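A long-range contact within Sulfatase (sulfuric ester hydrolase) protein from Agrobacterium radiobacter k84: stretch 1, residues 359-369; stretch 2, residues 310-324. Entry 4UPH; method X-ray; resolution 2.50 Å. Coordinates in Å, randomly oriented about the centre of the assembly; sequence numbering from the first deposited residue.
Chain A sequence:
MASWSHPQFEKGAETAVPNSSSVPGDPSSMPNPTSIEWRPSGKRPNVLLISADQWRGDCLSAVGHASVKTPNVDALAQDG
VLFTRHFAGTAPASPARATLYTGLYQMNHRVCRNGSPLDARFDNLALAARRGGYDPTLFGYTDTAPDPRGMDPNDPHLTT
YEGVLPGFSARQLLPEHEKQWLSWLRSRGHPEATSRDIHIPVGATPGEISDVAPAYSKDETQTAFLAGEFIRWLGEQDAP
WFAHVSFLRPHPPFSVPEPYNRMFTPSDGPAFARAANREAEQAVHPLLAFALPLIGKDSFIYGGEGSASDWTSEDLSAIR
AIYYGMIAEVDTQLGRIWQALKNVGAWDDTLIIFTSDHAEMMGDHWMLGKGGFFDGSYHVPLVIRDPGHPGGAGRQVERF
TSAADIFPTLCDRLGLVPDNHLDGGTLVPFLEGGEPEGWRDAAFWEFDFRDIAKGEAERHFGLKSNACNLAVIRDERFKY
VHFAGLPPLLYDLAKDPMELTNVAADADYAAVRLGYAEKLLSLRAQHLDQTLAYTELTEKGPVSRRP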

# COMPACT_ATOMS: atom_id res chain seq x y z
N ALA A 359 22.63 1.25 9.07
CA ALA A 359 24.03 0.99 9.36
C ALA A 359 24.98 1.65 8.34
O ALA A 359 24.68 2.74 7.83
CB ALA A 359 24.28 -0.50 9.51
N GLU A 360 26.15 1.04 8.10
CA GLU A 360 27.26 1.53 7.28
C GLU A 360 27.88 0.33 6.58
O GLU A 360 28.04 -0.71 7.21
CB GLU A 360 28.28 2.21 8.23
CG GLU A 360 29.64 2.55 7.65
CD GLU A 360 29.65 3.30 6.34
OE1 GLU A 360 29.11 4.43 6.30
OE2 GLU A 360 30.20 2.76 5.34
N MET A 361 28.24 0.46 5.29
CA MET A 361 28.83 -0.67 4.54
C MET A 361 30.26 -0.93 4.97
O MET A 361 30.68 -2.09 5.02
CB MET A 361 28.67 -0.51 3.03
CG MET A 361 27.26 -0.73 2.56
SD MET A 361 26.63 -2.43 2.74
CE MET A 361 27.66 -3.28 1.56
N MET A 362 30.99 0.14 5.34
CA MET A 362 32.36 0.12 5.88
C MET A 362 33.32 -0.86 5.15
O MET A 362 33.85 -1.80 5.75
CB MET A 362 32.27 -0.17 7.40
CG MET A 362 33.42 0.36 8.26
SD MET A 362 34.27 1.87 7.71
CE MET A 362 33.09 3.10 8.03
N GLY A 363 33.45 -0.67 3.84
CA GLY A 363 34.34 -1.48 3.01
C GLY A 363 33.74 -2.74 2.43
O GLY A 363 34.21 -3.19 1.37
N ASP A 364 32.70 -3.31 3.07
CA ASP A 364 32.04 -4.49 2.50
C ASP A 364 31.45 -4.11 1.13
O ASP A 364 30.96 -3.00 0.94
CB ASP A 364 30.90 -5.02 3.41
CG ASP A 364 31.26 -5.51 4.80
OD1 ASP A 364 32.41 -6.00 4.99
OD2 ASP A 364 30.36 -5.52 5.67
N HIS A 365 31.59 -5.01 0.17
CA HIS A 365 31.13 -4.89 -1.22
C HIS A 365 31.69 -3.64 -1.89
O HIS A 365 31.03 -3.07 -2.77
CB HIS A 365 29.60 -4.99 -1.30
CG HIS A 365 29.13 -6.26 -0.66
ND1 HIS A 365 29.25 -7.47 -1.30
CD2 HIS A 365 28.71 -6.47 0.61
CE1 HIS A 365 28.84 -8.37 -0.44
NE2 HIS A 365 28.52 -7.82 0.73
N TRP A 366 32.93 -3.24 -1.49
CA TRP A 366 33.72 -2.10 -1.98
C TRP A 366 32.94 -0.77 -1.86
O TRP A 366 33.25 0.22 -2.53
CB TRP A 366 34.27 -2.36 -3.41
CG TRP A 366 35.33 -3.45 -3.46
CD1 TRP A 366 35.14 -4.76 -3.78
CD2 TRP A 366 36.73 -3.30 -3.16
NE1 TRP A 366 36.32 -5.46 -3.65
CE2 TRP A 366 37.32 -4.58 -3.30
CE3 TRP A 366 37.54 -2.22 -2.72
CZ2 TRP A 366 38.68 -4.82 -3.00
CZ3 TRP A 366 38.89 -2.44 -2.48
CH2 TRP A 366 39.46 -3.72 -2.64
N MET A 367 31.98 -0.76 -0.92
CA MET A 367 31.05 0.31 -0.63
C MET A 367 31.32 0.99 0.67
O MET A 367 31.78 0.37 1.63
CB MET A 367 29.65 -0.31 -0.50
CG MET A 367 28.85 -0.32 -1.75
SD MET A 367 27.09 -0.58 -1.34
CE MET A 367 26.63 1.09 -0.70
N LEU A 368 30.97 2.26 0.72
CA LEU A 368 30.92 3.08 1.90
C LEU A 368 29.51 3.68 1.90
O LEU A 368 28.92 3.89 0.83
CB LEU A 368 31.99 4.18 1.95
CG LEU A 368 33.38 3.77 2.48
CD1 LEU A 368 34.37 4.87 2.24
CD2 LEU A 368 33.37 3.45 3.96
N GLY A 369 28.97 3.83 3.10
CA GLY A 369 27.65 4.41 3.31
C GLY A 369 26.51 3.42 3.41
O GLY A 369 26.70 2.25 3.79
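Stretch 2 310-324: DWTSEDLSAIRAIYY

Stretch 2 enters as a loop and becomes a helix at S313, which runs through Y324. T312 caps its start: D315 N donates to T312 OG1 at 3.2 Å, and T312 N donates back to D315 OD2 at 2.8 Å. Stretch 1 has no regular helix or strand. It folds through a type I' turn from M361 to D364, and the helix packs against this turn. The CA atoms of G363 and L316 are 5.9 Å apart, those of M362 and R320 6.4 Å. The register runs in opposite senses here: the step from M362 to G363 goes with the step back from R320 to L316.

No hydrogen bond joins the stretches directly; the contact is mainly apolar. M362 is t at chi1, off the wells at 30° for chi2 and p at chi3; its CA-to-CB bond points toward the helix, and the side chain packs against I319, R320 and Y323. Its SD lies 3.6 Å from R320 CA and 3.9 Å from I319 CG2. Its CE sits over a face of the Y323 ring, 3.5 Å from CG, a CH-pi contact. Y323 (chi1 t) points its CA-to-CB bond toward stretch 1, and the same ring face receives E360 CG.

L316 (m, t) points toward stretch 1. Its CD1 is 4.0 Å from W366 CE3, and its CD2 is 3.9 Å from L368 CD1. L368 is also m, t; its CD1 reaches W311 CZ3 at 3.7 Å. E360 curls back at chi2 p, so OE2 accepts from M362 N (2.7 Å) and G369 N (2.8 Å). One water bridges M362 O and, weakly, R320 NH1.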

# COMPACT_ATOMS: atom_id res chain seq x y z
N ASP A 310 38.53 5.65 -5.75
CA ASP A 310 39.95 6.00 -5.75
C ASP A 310 40.62 5.67 -4.43
O ASP A 310 41.82 5.85 -4.29
CB ASP A 310 40.15 7.49 -6.12
CG ASP A 310 39.80 7.86 -7.56
OD1 ASP A 310 39.89 6.96 -8.45
OD2 ASP A 310 39.46 9.04 -7.81
N TRP A 311 39.85 5.19 -3.44
CA TRP A 311 40.39 4.77 -2.15
C TRP A 311 40.74 3.30 -2.23
O TRP A 311 39.95 2.52 -2.74
CB TRP A 311 39.40 5.05 -1.00
CG TRP A 311 39.46 6.43 -0.44
CD1 TRP A 311 40.56 7.23 -0.33
CD2 TRP A 311 38.37 7.17 0.15
NE1 TRP A 311 40.22 8.43 0.24
CE2 TRP A 311 38.89 8.41 0.58
CE3 TRP A 311 37.00 6.90 0.35
CZ2 TRP A 311 38.10 9.38 1.22
CZ3 TRP A 311 36.22 7.86 0.98
CH2 TRP A 311 36.77 9.09 1.40
N THR A 312 41.92 2.93 -1.75
CA THR A 312 42.41 1.54 -1.80
C THR A 312 41.90 0.74 -0.61
O THR A 312 41.31 1.32 0.31
CB THR A 312 43.95 1.54 -1.84
OG1 THR A 312 44.45 2.06 -0.61
CG2 THR A 312 44.50 2.32 -3.01
N SER A 313 42.18 -0.58 -0.60
CA SER A 313 41.86 -1.48 0.49
C SER A 313 42.47 -0.96 1.80
O SER A 313 41.86 -1.09 2.87
CB SER A 313 42.39 -2.88 0.18
OG SER A 313 42.39 -3.69 1.34
N GLU A 314 43.67 -0.35 1.70
CA GLU A 314 44.40 0.25 2.80
C GLU A 314 43.67 1.49 3.29
O GLU A 314 43.51 1.67 4.51
CB GLU A 314 45.82 0.62 2.37
CG GLU A 314 46.78 -0.54 2.35
CD GLU A 314 48.25 -0.12 2.35
OE1 GLU A 314 48.54 1.03 1.93
OE2 GLU A 314 49.11 -0.96 2.69
N ASP A 315 43.25 2.36 2.35
CA ASP A 315 42.50 3.59 2.64
C ASP A 315 41.21 3.27 3.42
O ASP A 315 40.92 3.92 4.43
CB ASP A 315 42.18 4.34 1.35
CG ASP A 315 43.34 5.06 0.68
OD1 ASP A 315 44.10 5.75 1.39
OD2 ASP A 315 43.41 5.03 -0.58
N LEU A 316 40.46 2.23 2.97
CA LEU A 316 39.23 1.76 3.60
C LEU A 316 39.50 1.21 4.99
O LEU A 316 38.73 1.49 5.91
CB LEU A 316 38.47 0.76 2.71
CG LEU A 316 38.12 1.22 1.28
CD1 LEU A 316 37.47 0.11 0.47
CD2 LEU A 316 37.26 2.48 1.27
N SER A 317 40.61 0.48 5.16
CA SER A 317 41.01 -0.07 6.47
C SER A 317 41.34 1.07 7.46
O SER A 317 41.01 0.96 8.64
CB SER A 317 42.19 -1.02 6.31
OG SER A 317 41.78 -2.30 5.83
N ALA A 318 41.92 2.17 6.96
CA ALA A 318 42.24 3.37 7.74
C ALA A 318 40.97 4.10 8.19
O ALA A 318 40.88 4.53 9.33
CB ALA A 318 43.12 4.32 6.94
N ILE A 319 39.98 4.19 7.28
CA ILE A 319 38.66 4.78 7.54
C ILE A 319 37.95 3.96 8.65
O ILE A 319 37.45 4.54 9.62
CB ILE A 319 37.85 4.89 6.21
CG1 ILE A 319 38.31 6.11 5.38
CG2 ILE A 319 36.34 4.94 6.47
CD1 ILE A 319 37.84 6.13 3.92
N ARG A 320 37.98 2.60 8.52
CA ARG A 320 37.38 1.70 9.49
C ARG A 320 37.95 1.86 10.91
O ARG A 320 37.19 1.79 11.90
CB ARG A 320 37.47 0.27 9.00
CG ARG A 320 36.65 -0.72 9.82
CD ARG A 320 36.54 -2.05 9.14
NE ARG A 320 37.80 -2.79 9.12
CZ ARG A 320 37.90 -4.07 8.79
NH1 ARG A 320 36.82 -4.77 8.45
NH2 ARG A 320 39.09 -4.67 8.79
N ALA A 321 39.27 2.07 11.02
CA ALA A 321 40.00 2.29 12.28
C ALA A 321 39.47 3.53 13.00
O ALA A 321 39.27 3.50 14.21
CB ALA A 321 41.50 2.44 11.99
N ILE A 322 39.20 4.61 12.24
CA ILE A 322 38.62 5.86 12.74
C ILE A 322 37.14 5.61 13.14
O ILE A 322 36.74 6.01 14.24
CB ILE A 322 38.77 7.03 11.71
CG1 ILE A 322 40.26 7.26 11.33
CG2 ILE A 322 38.11 8.33 12.23
CD1 ILE A 322 40.51 8.06 10.07
N TYR A 323 36.37 4.92 12.27
CA TYR A 323 34.97 4.55 12.51
C TYR A 323 34.83 3.78 13.83
O TYR A 323 33.95 4.11 14.64
CB TYR A 323 34.41 3.74 11.34
CG TYR A 323 32.99 3.26 11.54
CD1 TYR A 323 31.91 4.14 11.52
CD2 TYR A 323 32.71 1.90 11.65
CE1 TYR A 323 30.60 3.69 11.63
CE2 TYR A 323 31.40 1.44 11.76
CZ TYR A 323 30.34 2.34 11.74
OH TYR A 323 29.05 1.89 11.85
N TYR A 324 35.71 2.78 14.04
CA TYR A 324 35.74 1.95 15.26
C TYR A 324 35.99 2.83 16.49
O TYR A 324 35.38 2.59 17.54
CB TYR A 324 36.79 0.83 15.12
CG TYR A 324 36.36 -0.35 14.27
CD1 TYR A 324 35.14 -0.34 13.59
CD2 TYR A 324 37.17 -1.49 14.15
CE1 TYR A 324 34.73 -1.43 12.82
CE2 TYR A 324 36.77 -2.58 13.37
CZ TYR A 324 35.55 -2.54 12.71
OH TYR A 324 35.16 -3.60 11.94
O HOH W 1 33.76 -3.75 7.57